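Local atomic coordinates of nucleoporin NUP116 (Candida glabrata, PDB entry 3NF5), a protein that probably helps build the nuclear pore complex as a GLFG-family nucleoporin, this chain being the C-terminal domain that targets it to the pore. Residues Y46-F51 / R98-N103; E14-S19 / V41-Y46; C104-K109 / E139-A144; L28-I33 / D56-P61. All coordinates share one frame; numbering follows the deposited sequence.

Contact 1: residues Y46-F51 / R98-N103; sequences YGKIEF and RISCYN
Y102 closes one end of a two-strand pairing by laying its ring across the backbone of the opposite strand. CB lies 3.8 Å from Y46 O, the same oxygen that Y102 N binds from above the carbonyl plane. CG, anti to the carbonyl carbon (chi1 -53°), carries the ring over the G47 backbone. Farther along, CD2 lies 3.3 Å from G47 N. CE2 and CZ then pass over G47 CA, which sits 3.8 Å from the ring centroid in a CH-pi contact. At the tip, OH meets the lysine methylenes, 3.6 Å from K48 CG. That chain starts in the crowded position between N and the carbonyl carbon (chi1 58°) and runs extended past the hydroxyl, and K48 NZ then forms a salt bridge with E50 OE1 at 2.7 Å. Waters join E50 OE2 to S100 OG and to R98 NH1, while R98 NE forms a salt bridge with E139. K48-S100 and E50-R98 are hydrogen-bonded antiparallel pairs. On the other face, I49 and I99 lie side by side, CG1 to CG1 3.7 Å. At G47 (phi 165°) a side chain would jam against Y46 O and collide with S100 O; with Y46 it forms a classic beta bulge opposite N43. Strands 47-51 and 97-101 are the middle pair of a six-stranded antiparallel sheet, flanked by 40-43 and 147-152; V70, F72 and V77 of strands 70-73 and 76-79 pack on the isoleucine face.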
loop_
_atom_site.group_PDB
_atom_site.type_symbol
_atom_site.label_atom_id
_atom_site.label_comp_id
_atom_site.label_asym_id
_atom_site.label_seq_id
_atom_site.Cartn_x
_atom_site.Cartn_y
_atom_site.Cartn_z
ATOM N N TYR A 46 -2.822 3.018 -7.506
ATOM C CA TYR A 46 -1.436 3.250 -7.045
ATOM C C TYR A 46 -0.700 2.106 -6.343
ATOM O O TYR A 46 0.517 2.060 -6.419
ATOM C CB TYR A 46 -1.365 4.469 -6.167
ATOM C CG TYR A 46 -1.813 5.770 -6.864
ATOM C CD1 TYR A 46 -1.268 6.154 -8.091
ATOM C CD2 TYR A 46 -2.790 6.586 -6.294
ATOM C CE1 TYR A 46 -1.734 7.372 -8.757
ATOM C CE2 TYR A 46 -3.272 7.767 -6.964
ATOM C CZ TYR A 46 -2.730 8.143 -8.178
ATOM O OH TYR A 46 -3.171 9.354 -8.791
ATOM N N GLY A 47 -1.400 1.195 -5.666
ATOM C CA GLY A 47 -0.672 0.087 -5.010
ATOM C C GLY A 47 -1.544 -0.613 -4.006
ATOM O O GLY A 47 -2.707 -0.255 -3.805
ATOM N N LYS A 48 -0.957 -1.608 -3.353
ATOM C CA LYS A 48 -1.645 -2.327 -2.290
ATOM C C LYS A 48 -0.661 -2.908 -1.280
ATOM O O LYS A 48 0.511 -3.139 -1.568
ATOM C CB LYS A 48 -2.500 -3.458 -2.818
ATOM C CG LYS A 48 -1.821 -4.557 -3.644
ATOM C CD LYS A 48 -2.795 -5.653 -4.089
ATOM C CE LYS A 48 -2.160 -6.644 -5.085
ATOM N NZ LYS A 48 -3.120 -7.765 -5.309
ATOM N N ILE A 49 -1.199 -3.174 -0.100
ATOM C CA ILE A 49 -0.460 -3.946 0.900
ATOM C C ILE A 49 -1.266 -5.188 1.339
ATOM O O ILE A 49 -2.491 -5.131 1.546
ATOM C CB ILE A 49 -0.062 -3.042 2.090
ATOM C CG1 ILE A 49 0.827 -3.845 3.067
ATOM C CG2 ILE A 49 -1.247 -2.424 2.700
ATOM C CD1 ILE A 49 1.519 -2.987 4.119
ATOM N N GLU A 50 -0.550 -6.309 1.392
ATOM C CA GLU A 50 -1.125 -7.680 1.667
ATOM C C GLU A 50 -0.312 -8.180 2.885
ATOM O O GLU A 50 0.844 -8.494 2.768
ATOM C CB GLU A 50 -0.999 -8.591 0.451
ATOM C CG GLU A 50 -1.881 -8.106 -0.714
ATOM C CD GLU A 50 -1.467 -8.626 -2.067
ATOM O OE1 GLU A 50 -2.350 -8.743 -2.962
ATOM O OE2 GLU A 50 -0.271 -8.872 -2.272
ATOM N N PHE A 51 -0.924 -8.130 4.054
ATOM C CA PHE A 51 -0.295 -8.562 5.280
ATOM C C PHE A 51 -0.196 -10.088 5.281
ATOM O O PHE A 51 -1.161 -10.783 4.991
ATOM C CB PHE A 51 -1.065 -8.055 6.487
ATOM C CG PHE A 51 -0.993 -6.596 6.630
ATOM C CD1 PHE A 51 -1.944 -5.793 6.034
ATOM C CD2 PHE A 51 0.085 -6.025 7.244
ATOM C CE1 PHE A 51 -1.843 -4.426 6.114
ATOM C CE2 PHE A 51 0.224 -4.674 7.312
ATOM C CZ PHE A 51 -0.758 -3.857 6.744
ATOM N N ARG A 98 3.493 -7.861 1.973
ATOM C CA ARG A 98 3.982 -7.764 0.617
ATOM C C ARG A 98 3.284 -6.523 0.127
ATOM O O ARG A 98 1.992 -6.380 0.235
ATOM C CB ARG A 98 3.584 -8.965 -0.224
ATOM C CG ARG A 98 3.865 -8.827 -1.702
ATOM C CD ARG A 98 3.640 -10.123 -2.519
ATOM N NE ARG A 98 4.591 -11.201 -2.196
ATOM C CZ ARG A 98 4.291 -12.335 -1.574
ATOM N NH1 ARG A 98 3.042 -12.620 -1.158
ATOM N NH2 ARG A 98 5.272 -13.196 -1.349
ATOM N N ILE A 99 4.122 -5.654 -0.430
ATOM C CA ILE A 99 3.658 -4.367 -1.001
ATOM C C ILE A 99 3.853 -4.311 -2.525
ATOM O O ILE A 99 4.904 -4.707 -3.050
ATOM C CB ILE A 99 4.372 -3.231 -0.274
ATOM C CG1 ILE A 99 4.045 -3.327 1.247
ATOM C CG2 ILE A 99 3.913 -1.828 -0.905
ATOM C CD1 ILE A 99 4.695 -2.367 2.166
ATOM N N SER A 100 2.816 -3.902 -3.248
ATOM C CA SER A 100 2.909 -3.719 -4.694
ATOM C C SER A 100 2.636 -2.215 -5.006
ATOM O O SER A 100 1.699 -1.663 -4.486
ATOM C CB SER A 100 1.887 -4.594 -5.439
ATOM O OG SER A 100 2.000 -5.997 -5.112
ATOM N N CYS A 101 3.500 -1.603 -5.802
ATOM C CA CYS A 101 3.375 -0.186 -6.271
ATOM C C CYS A 101 3.273 -0.173 -7.815
ATOM O O CYS A 101 4.030 -0.874 -8.516
ATOM C CB CYS A 101 4.576 0.587 -5.834
ATOM S SG CYS A 101 4.797 0.739 -4.082
ATOM N N TYR A 102 2.278 0.555 -8.337
ATOM C CA TYR A 102 1.932 0.484 -9.759
ATOM C C TYR A 102 2.498 1.705 -10.466
ATOM O O TYR A 102 2.668 2.730 -9.853
ATOM C CB TYR A 102 0.392 0.461 -9.908
ATOM C CG TYR A 102 -0.317 -0.603 -9.107
ATOM C CD1 TYR A 102 0.211 -1.882 -8.973
ATOM C CD2 TYR A 102 -1.571 -0.360 -8.589
ATOM C CE1 TYR A 102 -0.491 -2.870 -8.288
ATOM C CE2 TYR A 102 -2.313 -1.334 -7.908
ATOM C CZ TYR A 102 -1.759 -2.568 -7.734
ATOM O OH TYR A 102 -2.499 -3.502 -7.069
ATOM N N ASN A 103 2.804 1.565 -11.755
ATOM C CA ASN A 103 3.312 2.672 -12.589
ATOM C C ASN A 103 4.509 3.384 -12.016
ATOM O O ASN A 103 4.613 4.634 -12.064
ATOM C CB ASN A 103 2.153 3.628 -12.939
ATOM C CG ASN A 103 1.046 2.878 -13.624
ATOM O OD1 ASN A 103 1.331 2.123 -14.536
ATOM N ND2 ASN A 103 -0.164 2.959 -13.128
HETATM O O HOH W 1 2.343 4.223 -7.627
HETATM O O HOH W 2 1.003 -6.561 -2.488
HETATM O O HOH W 3 0.359 -11.600 -1.849
#

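Contact 2: residues E14-S19 / V41-Y46; sequences ENYYIS and VGNKQY
Two tyrosines from strand 16-19 reach over strand 41-43, one on each face of the sheet. On one face, the Y16 ring is met by the N43 amide: ND2 lies over the ring, 3.3 Å from Y16 CE2, with the ring and amide planes 71° apart, and N43 CB adds a CH-pi contact. On the other, the Y17 ring covers a residue without a side chain, G42 CA lying 4.0 Å from its centroid. Y17 CG takes the crowded position between N and the carbonyl carbon (chi1 63°), which helps swing the ring across the neighbouring strand. K44 CE also touches this ring, at 3.9 Å from Y17 CE2.

Behind these contacts stands the backbone. Y17 and G42 form a hydrogen-bonded antiparallel pair, and K44 N reaches N15 O at 2.9 Å beyond the end of the strand. The N43 amide is fixed by an Asx turn in which OD1 accepts from Q45 N at 3.0 Å, leaving ND2 directed at the tyrosine. Y16 OH is in turn anchored by F72 N. Strand 16-19 is the outermost strand on its side of the sheet within this chain; Y16, I18 and V41 face helix 65-69 and strand 70-73, whereas Y17 packs on K48 of strand 47-51.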
loop_
_atom_site.group_PDB
_atom_site.type_symbol
_atom_site.label_atom_id
_atom_site.label_comp_id
_atom_site.label_asym_id
_atom_site.label_seq_id
_atom_site.Cartn_x
_atom_site.Cartn_y
_atom_site.Cartn_z
ATOM N N GLU A 14 -13.375 6.685 -4.363
ATOM C CA GLU A 14 -13.125 5.732 -5.406
ATOM C C GLU A 14 -11.734 5.149 -5.057
ATOM O O GLU A 14 -10.982 5.653 -4.195
ATOM C CB GLU A 14 -13.130 6.482 -6.773
ATOM N N ASN A 15 -11.354 4.109 -5.726
ATOM C CA ASN A 15 -9.957 3.664 -5.608
ATOM C C ASN A 15 -9.595 2.784 -4.386
ATOM O O ASN A 15 -9.000 1.717 -4.617
ATOM C CB ASN A 15 -8.953 4.824 -5.693
ATOM C CG ASN A 15 -9.228 5.774 -6.842
ATOM O OD1 ASN A 15 -9.502 6.975 -6.623
ATOM N ND2 ASN A 15 -9.157 5.256 -8.058
ATOM N N TYR A 16 -9.915 3.176 -3.143
ATOM C CA TYR A 16 -9.499 2.322 -1.982
ATOM C C TYR A 16 -10.432 1.169 -1.783
ATOM O O TYR A 16 -11.615 1.278 -1.979
ATOM C CB TYR A 16 -9.393 3.059 -0.630
ATOM C CG TYR A 16 -8.160 3.860 -0.517
ATOM C CD1 TYR A 16 -6.994 3.308 -0.032
ATOM C CD2 TYR A 16 -8.135 5.190 -0.922
ATOM C CE1 TYR A 16 -5.834 4.035 0.083
ATOM C CE2 TYR A 16 -6.938 5.923 -0.885
ATOM C CZ TYR A 16 -5.810 5.347 -0.356
ATOM O OH TYR A 16 -4.625 6.031 -0.257
ATOM N N TYR A 17 -9.868 0.095 -1.290
ATOM C CA TYR A 17 -10.619 -1.059 -0.929
ATOM C C TYR A 17 -9.891 -1.769 0.209
ATOM O O TYR A 17 -8.712 -1.589 0.397
ATOM C CB TYR A 17 -10.846 -1.992 -2.119
ATOM C CG TYR A 17 -9.598 -2.565 -2.707
ATOM C CD1 TYR A 17 -9.119 -3.815 -2.305
ATOM C CD2 TYR A 17 -8.853 -1.857 -3.652
ATOM C CE1 TYR A 17 -7.950 -4.352 -2.844
ATOM C CE2 TYR A 17 -7.716 -2.379 -4.190
ATOM C CZ TYR A 17 -7.259 -3.630 -3.767
ATOM O OH TYR A 17 -6.144 -4.142 -4.291
ATOM N N ILE A 18 -10.650 -2.561 0.955
ATOM C CA ILE A 18 -10.109 -3.364 2.065
ATOM C C ILE A 18 -10.803 -4.728 2.068
ATOM O O ILE A 18 -12.015 -4.772 1.857
ATOM C CB ILE A 18 -10.310 -2.640 3.390
ATOM C CG1 ILE A 18 -9.499 -3.275 4.509
ATOM C CG2 ILE A 18 -11.785 -2.571 3.781
ATOM C CD1 ILE A 18 -9.459 -2.395 5.800
ATOM N N SER A 19 -10.028 -5.790 2.339
ATOM C CA SER A 19 -10.489 -7.223 2.418
ATOM C C SER A 19 -9.827 -7.878 3.615
ATOM O O SER A 19 -8.636 -7.742 3.785
ATOM C CB SER A 19 -10.083 -7.951 1.150
ATOM O OG SER A 19 -10.405 -9.350 1.202
ATOM N N VAL A 41 -5.161 -4.078 1.992
ATOM C CA VAL A 41 -5.633 -2.709 1.853
ATOM C C VAL A 41 -5.026 -2.206 0.537
ATOM O O VAL A 41 -3.794 -2.153 0.422
ATOM C CB VAL A 41 -5.190 -1.812 3.025
ATOM C CG1 VAL A 41 -5.722 -0.289 2.868
ATOM C CG2 VAL A 41 -5.561 -2.417 4.431
ATOM N N GLY A 42 -5.847 -1.767 -0.428
ATOM C CA GLY A 42 -5.267 -1.256 -1.664
ATOM C C GLY A 42 -5.924 0.010 -2.219
ATOM O O GLY A 42 -7.012 0.435 -1.784
ATOM N N ASN A 43 -5.249 0.576 -3.217
ATOM C CA ASN A 43 -5.729 1.683 -3.973
ATOM C C ASN A 43 -5.546 1.232 -5.427
ATOM O O ASN A 43 -4.449 0.981 -5.846
ATOM C CB ASN A 43 -4.908 2.916 -3.663
ATOM C CG ASN A 43 -5.392 4.136 -4.459
ATOM O OD1 ASN A 43 -5.636 4.035 -5.690
ATOM N ND2 ASN A 43 -5.597 5.234 -3.774
ATOM N N LYS A 44 -6.624 1.110 -6.176
ATOM C CA LYS A 44 -6.613 0.500 -7.498
ATOM C C LYS A 44 -5.678 1.197 -8.454
ATOM O O LYS A 44 -5.099 0.566 -9.329
ATOM C CB LYS A 44 -8.032 0.527 -8.131
ATOM C CG LYS A 44 -9.074 -0.396 -7.462
ATOM C CD LYS A 44 -9.029 -1.821 -8.001
ATOM C CE LYS A 44 -10.025 -2.757 -7.285
ATOM N NZ LYS A 44 -11.476 -2.292 -7.324
ATOM N N GLN A 45 -5.549 2.506 -8.291
ATOM C CA GLN A 45 -4.689 3.323 -9.138
ATOM C C GLN A 45 -3.190 3.215 -8.797
ATOM O O GLN A 45 -2.382 3.332 -9.711
ATOM C CB GLN A 45 -5.067 4.815 -9.051
ATOM C CG GLN A 45 -6.283 5.269 -9.804
ATOM C CD GLN A 45 -6.149 6.734 -10.167
ATOM O OE1 GLN A 45 -5.722 7.064 -11.282
ATOM N NE2 GLN A 45 -6.381 7.611 -9.192
ATOM N N TYR A 46 -2.822 3.018 -7.506
ATOM C CA TYR A 46 -1.436 3.250 -7.045
ATOM C C TYR A 46 -0.700 2.106 -6.343
ATOM O O TYR A 46 0.517 2.060 -6.419
ATOM C CB TYR A 46 -1.365 4.469 -6.167
ATOM C CG TYR A 46 -1.813 5.770 -6.864
ATOM C CD1 TYR A 46 -1.268 6.154 -8.091
ATOM C CD2 TYR A 46 -2.790 6.586 -6.294
ATOM C CE1 TYR A 46 -1.734 7.372 -8.757
ATOM C CE2 TYR A 46 -3.272 7.767 -6.964
ATOM C CZ TYR A 46 -2.730 8.143 -8.178
ATOM O OH TYR A 46 -3.171 9.354 -8.791
#

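Contact 3: residues C104-K109 / E139-A144; sequences CYPLDK and ESYDPA
The side chains of Y141 and Y105 cross at about a right angle; Y141 meets one backbone oxygen at its ring edge and Y105 two. One face of the Y141 ring carries P143 N, 3.8 Å above its plane and offset toward the rim, while C104 O lies in the plane at the edge. The Y126 ring of helix 122-132 makes an edge-to-face contact with the same tyrosine. Around the Y105 ring the edge is taken by P143 O, in plane and 3.3 Å from Y105 CE1, with A144 O also near the plane farther round.

Y141 CG is anti to the backbone N (chi1 175°), which carries the phenol away from the strand until Y141 OH donates to C104 O at 2.6 Å, in the carbonyl plane on a lone pair. Y105 OH stands 3.1 Å from A144 O, although another acceptor competes for its proton. The turn that presents the P143 and A144 carbonyls is braced by an Asx turn, in which D142 OD1 accepts from A144 N at 2.8 Å. The loop after strand 97-101 is thereby tied to the end region of outer strand 137-142, beside helix 122-132.

Because a carbonyl oxygen can only accept, the phenol of Y141 must supply the proton, and its ionisation would probably be disfavoured. P143 O is buried with no hydrogen-bonding partner in the model, so the slightly positive C-H edge of Y105 may be part of its compensation.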
loop_
_atom_site.group_PDB
_atom_site.type_symbol
_atom_site.label_atom_id
_atom_site.label_comp_id
_atom_site.label_asym_id
_atom_site.label_seq_id
_atom_site.Cartn_x
_atom_site.Cartn_y
_atom_site.Cartn_z
ATOM N N CYS A 104 5.451 2.572 -11.516
ATOM C CA CYS A 104 6.735 3.044 -11.119
ATOM C C CYS A 104 7.648 2.977 -12.325
ATOM O O CYS A 104 7.908 1.911 -12.853
ATOM C CB CYS A 104 7.292 2.195 -9.979
ATOM S SG CYS A 104 6.330 2.422 -8.466
ATOM N N TYR A 105 8.139 4.141 -12.755
ATOM C CA TYR A 105 9.031 4.237 -13.952
ATOM C C TYR A 105 10.038 5.313 -13.649
ATOM O O TYR A 105 9.660 6.294 -13.020
ATOM C CB TYR A 105 8.234 4.684 -15.156
ATOM C CG TYR A 105 7.215 3.730 -15.702
ATOM C CD1 TYR A 105 7.602 2.605 -16.400
ATOM C CD2 TYR A 105 5.845 3.977 -15.547
ATOM C CE1 TYR A 105 6.644 1.734 -16.926
ATOM C CE2 TYR A 105 4.897 3.120 -16.050
ATOM C CZ TYR A 105 5.286 2.000 -16.740
ATOM O OH TYR A 105 4.319 1.159 -17.255
ATOM N N PRO A 106 11.309 5.138 -14.074
ATOM C CA PRO A 106 12.261 6.221 -13.942
ATOM C C PRO A 106 11.731 7.379 -14.734
ATOM O O PRO A 106 10.923 7.182 -15.657
ATOM C CB PRO A 106 13.530 5.663 -14.614
ATOM C CG PRO A 106 13.265 4.216 -14.811
ATOM C CD PRO A 106 11.828 4.100 -14.970
ATOM N N LEU A 107 12.194 8.564 -14.376
ATOM C CA LEU A 107 11.767 9.784 -15.037
ATOM C C LEU A 107 12.938 10.393 -15.815
ATOM O O LEU A 107 14.096 10.369 -15.354
ATOM C CB LEU A 107 11.227 10.799 -14.002
ATOM C CG LEU A 107 10.267 10.218 -12.940
ATOM C CD1 LEU A 107 9.978 11.256 -11.882
ATOM C CD2 LEU A 107 8.952 9.670 -13.570
ATOM N N ASP A 108 12.611 10.927 -16.991
ATOM C CA ASP A 108 13.511 11.857 -17.740
ATOM C C ASP A 108 13.909 13.012 -16.828
ATOM O O ASP A 108 13.047 13.727 -16.333
ATOM C CB ASP A 108 12.810 12.419 -18.980
ATOM N N LYS A 109 15.209 13.176 -16.606
ATOM C CA LYS A 109 15.714 14.157 -15.645
ATOM C C LYS A 109 15.454 15.619 -16.032
ATOM O O LYS A 109 15.601 16.491 -15.175
ATOM C CB LYS A 109 17.218 13.957 -15.381
ATOM C CG LYS A 109 17.670 14.515 -14.023
ATOM C CD LYS A 109 19.142 14.178 -13.692
ATOM C CE LYS A 109 20.095 14.732 -14.730
ATOM N NZ LYS A 109 21.427 15.016 -14.134
ATOM N N GLU A 139 11.204 -8.184 -4.456
ATOM C CA GLU A 139 10.773 -9.416 -5.102
ATOM C C GLU A 139 10.828 -9.245 -6.627
ATOM O O GLU A 139 11.474 -10.044 -7.330
ATOM C CB GLU A 139 9.356 -9.881 -4.707
ATOM C CG GLU A 139 9.242 -10.478 -3.334
ATOM C CD GLU A 139 7.889 -11.256 -3.139
ATOM O OE1 GLU A 139 6.853 -10.819 -3.714
ATOM O OE2 GLU A 139 7.914 -12.315 -2.407
ATOM N N SER A 140 10.158 -8.252 -7.163
ATOM C CA SER A 140 10.149 -8.104 -8.621
ATOM C C SER A 140 9.892 -6.680 -9.110
ATOM O O SER A 140 9.312 -5.867 -8.381
ATOM C CB SER A 140 9.066 -8.987 -9.190
ATOM O OG SER A 140 7.774 -8.507 -8.828
ATOM N N TYR A 141 10.333 -6.392 -10.321
ATOM C CA TYR A 141 10.009 -5.105 -10.993
ATOM C C TYR A 141 9.839 -5.360 -12.476
ATOM O O TYR A 141 10.765 -5.894 -13.075
ATOM C CB TYR A 141 11.109 -4.083 -10.833
ATOM C CG TYR A 141 10.803 -2.830 -11.642
ATOM C CD1 TYR A 141 9.717 -2.040 -11.322
ATOM C CD2 TYR A 141 11.604 -2.458 -12.730
ATOM C CE1 TYR A 141 9.402 -0.900 -12.074
ATOM C CE2 TYR A 141 11.333 -1.337 -13.458
ATOM C CZ TYR A 141 10.220 -0.558 -13.169
ATOM O OH TYR A 141 9.929 0.604 -13.919
ATOM N N ASP A 142 8.684 -4.978 -13.020
ATOM C CA ASP A 142 8.345 -5.175 -14.404
ATOM C C ASP A 142 8.385 -3.820 -15.143
ATOM O O ASP A 142 7.499 -2.966 -14.970
ATOM C CB ASP A 142 6.982 -5.799 -14.525
ATOM C CG ASP A 142 6.581 -6.044 -15.971
ATOM O OD1 ASP A 142 7.292 -5.564 -16.880
ATOM O OD2 ASP A 142 5.571 -6.730 -16.190
ATOM N N PRO A 143 9.436 -3.613 -15.950
ATOM C CA PRO A 143 9.620 -2.375 -16.714
ATOM C C PRO A 143 8.472 -2.043 -17.677
ATOM O O PRO A 143 8.284 -0.862 -18.060
ATOM C CB PRO A 143 10.897 -2.646 -17.521
ATOM C CG PRO A 143 11.458 -3.870 -17.043
ATOM C CD PRO A 143 10.495 -4.594 -16.223
ATOM N N ALA A 144 7.755 -3.067 -18.108
ATOM C CA ALA A 144 6.644 -2.873 -19.012
ATOM C C ALA A 144 5.384 -2.320 -18.345
ATOM O O ALA A 144 4.725 -1.437 -18.897
ATOM C CB ALA A 144 6.335 -4.160 -19.716
#

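Contact 4: residues L28-I33 / D56-P61; sequences LSKYEI and DLSDIP
A short, weakly bonded helix around 30-33 meets a turn through one backbone hydrogen bond, L57 N to I33 O at 2.8 Å, with the donor in the carbonyl plane and a C=O...N angle of 159°. Beside that bond, the side chains of I33 and L57 cross at about a right angle. I33 CG1, anti to the backbone N (chi1 -163°), lies against L57 CB at 3.9 Å, and the bend at chi2 (74°) brings CD1 there too.

The turn is shaped from within by D56. Its OD1 accepts two bonds from one residue: S58 OG arrives on the syn lone pair at a very short 2.5 Å, and S58 N comes from above the carboxylate plane at 2.9 Å. K30 NZ approaches S58 OG only to 3.6 Å, too far for a bond; its hydrogen-bonding partner is Q34 OE1. The D56 carboxylate lies farther from this ammonium, but the opposite charges may still attract weakly.

This surface contact joins the 30-33 helix to the loop leading from strand 47-51 to helix 65-69, and each segment carries a familiar motif. S29 is the N-cap of the helix, its OG accepting from E32 N at 3.2 Å. The partner segment combines an Asx turn at D56 with a type II beta turn from L57 to I60, closed by I60 N to L57 O.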
loop_
_atom_site.group_PDB
_atom_site.type_symbol
_atom_site.label_atom_id
_atom_site.label_comp_id
_atom_site.label_asym_id
_atom_site.label_seq_id
_atom_site.Cartn_x
_atom_site.Cartn_y
_atom_site.Cartn_z
ATOM N N LEU A 28 -16.321 -8.841 14.036
ATOM C CA LEU A 28 -15.414 -9.771 14.714
ATOM C C LEU A 28 -15.401 -9.572 16.234
ATOM O O LEU A 28 -15.359 -8.451 16.730
ATOM C CB LEU A 28 -14.008 -9.643 14.165
ATOM C CG LEU A 28 -13.868 -10.084 12.709
ATOM C CD1 LEU A 28 -12.375 -9.877 12.323
ATOM C CD2 LEU A 28 -14.329 -11.540 12.469
ATOM N N SER A 29 -15.360 -10.665 16.963
ATOM C CA SER A 29 -15.164 -10.607 18.444
ATOM C C SER A 29 -13.785 -10.072 18.790
ATOM O O SER A 29 -12.903 -10.057 17.910
ATOM C CB SER A 29 -15.254 -11.981 19.038
ATOM O OG SER A 29 -14.118 -12.776 18.642
ATOM N N LYS A 30 -13.569 -9.673 20.056
ATOM C CA LYS A 30 -12.259 -9.241 20.478
ATOM C C LYS A 30 -11.144 -10.238 20.201
ATOM O O LYS A 30 -10.037 -9.813 19.859
ATOM C CB LYS A 30 -12.232 -8.802 21.966
ATOM C CG LYS A 30 -10.889 -8.458 22.545
ATOM C CD LYS A 30 -10.623 -6.902 22.477
ATOM C CE LYS A 30 -9.487 -6.434 23.474
ATOM N NZ LYS A 30 -8.084 -6.539 22.932
ATOM N N TYR A 31 -11.408 -11.544 20.308
ATOM C CA TYR A 31 -10.379 -12.549 20.017
ATOM C C TYR A 31 -10.045 -12.541 18.525
ATOM O O TYR A 31 -8.873 -12.498 18.187
ATOM C CB TYR A 31 -10.836 -13.960 20.453
ATOM C CG TYR A 31 -10.002 -15.134 19.941
ATOM C CD1 TYR A 31 -8.750 -15.424 20.470
ATOM C CD2 TYR A 31 -10.502 -15.991 18.968
ATOM C CE1 TYR A 31 -7.996 -16.526 19.988
ATOM C CE2 TYR A 31 -9.758 -17.076 18.484
ATOM C CZ TYR A 31 -8.516 -17.335 18.987
ATOM O OH TYR A 31 -7.804 -18.435 18.495
ATOM N N GLU A 32 -11.061 -12.554 17.657
ATOM C CA GLU A 32 -10.814 -12.640 16.231
ATOM C C GLU A 32 -10.191 -11.368 15.620
ATOM O O GLU A 32 -9.373 -11.479 14.676
ATOM C CB GLU A 32 -12.069 -13.053 15.448
ATOM C CG GLU A 32 -12.531 -14.506 15.800
ATOM C CD GLU A 32 -11.573 -15.627 15.321
ATOM O OE1 GLU A 32 -10.710 -15.370 14.399
ATOM O OE2 GLU A 32 -11.730 -16.789 15.851
ATOM N N ILE A 33 -10.592 -10.184 16.121
ATOM C CA ILE A 33 -10.048 -8.899 15.623
ATOM C C ILE A 33 -8.546 -8.739 15.956
ATOM O O ILE A 33 -7.880 -7.925 15.317
ATOM C CB ILE A 33 -10.885 -7.690 16.116
ATOM C CG1 ILE A 33 -10.608 -6.420 15.292
ATOM C CG2 ILE A 33 -10.626 -7.391 17.589
ATOM C CD1 ILE A 33 -11.225 -6.398 13.856
ATOM N N ASP A 56 -3.424 -7.579 14.371
ATOM C CA ASP A 56 -4.275 -7.204 15.509
ATOM C C ASP A 56 -4.874 -5.850 15.247
ATOM O O ASP A 56 -4.176 -4.847 15.331
ATOM C CB ASP A 56 -3.403 -7.190 16.788
ATOM C CG ASP A 56 -4.154 -6.744 18.013
ATOM O OD1 ASP A 56 -5.359 -6.458 17.916
ATOM O OD2 ASP A 56 -3.539 -6.689 19.102
ATOM N N LEU A 57 -6.126 -5.794 14.839
ATOM C CA LEU A 57 -6.799 -4.506 14.643
ATOM C C LEU A 57 -7.567 -3.935 15.883
ATOM O O LEU A 57 -8.417 -3.020 15.726
ATOM C CB LEU A 57 -7.725 -4.624 13.441
ATOM C CG LEU A 57 -7.117 -5.011 12.077
ATOM C CD1 LEU A 57 -8.271 -5.077 11.079
ATOM C CD2 LEU A 57 -6.092 -3.954 11.711
ATOM N N SER A 58 -7.291 -4.434 17.103
ATOM C CA SER A 58 -8.091 -4.041 18.263
ATOM C C SER A 58 -7.948 -2.561 18.403
ATOM O O SER A 58 -6.841 -2.086 18.286
ATOM C CB SER A 58 -7.567 -4.600 19.609
ATOM O OG SER A 58 -7.120 -5.917 19.566
ATOM N N ASP A 59 -9.052 -1.868 18.656
ATOM C CA ASP A 59 -9.059 -0.445 19.013
ATOM C C ASP A 59 -8.808 0.524 17.853
ATOM O O ASP A 59 -9.151 1.713 17.960
ATOM C CB ASP A 59 -8.030 -0.166 20.123
ATOM N N ILE A 60 -8.292 0.027 16.738
ATOM C CA ILE A 60 -8.129 0.822 15.533
ATOM C C ILE A 60 -9.485 1.156 14.932
ATOM O O ILE A 60 -10.254 0.238 14.629
ATOM C CB ILE A 60 -7.351 0.054 14.504
ATOM C CG1 ILE A 60 -5.948 -0.232 15.045
ATOM C CG2 ILE A 60 -7.283 0.849 13.191
ATOM C CD1 ILE A 60 -4.992 -0.779 13.967
ATOM N N PRO A 61 -9.807 2.462 14.773
ATOM C CA PRO A 61 -11.085 2.792 14.125
ATOM C C PRO A 61 -11.051 2.362 12.674
ATOM O O PRO A 61 -10.233 2.848 11.895
ATOM C CB PRO A 61 -11.181 4.313 14.230
ATOM C CG PRO A 61 -10.241 4.692 15.320
ATOM C CD PRO A 61 -9.151 3.652 15.318
#

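Contacts 1 and 2 are pairings of one antiparallel sheet, joined by the intervening pairing of 40-43 with 47-51: they share Y46, and I49 N meets V41 O at 2.8 Å, a probable hydrogen bond. Side chains join them too, K48 CD packing 3.7 Å from Y17 OH. Contact 3 lies toward the far side of the same sheet, its centre about 14 Å from that of contact 1, and the salt bridge R98 NE to E139 OE1, 2.8 Å, ties the two. Contact 4 is peripheral: its centre is about 37 Å from that of contact 3, on the opposite side of the chain's centre. All four belong to the C-terminal domain, which is related to the Nup98 autopeptidase family.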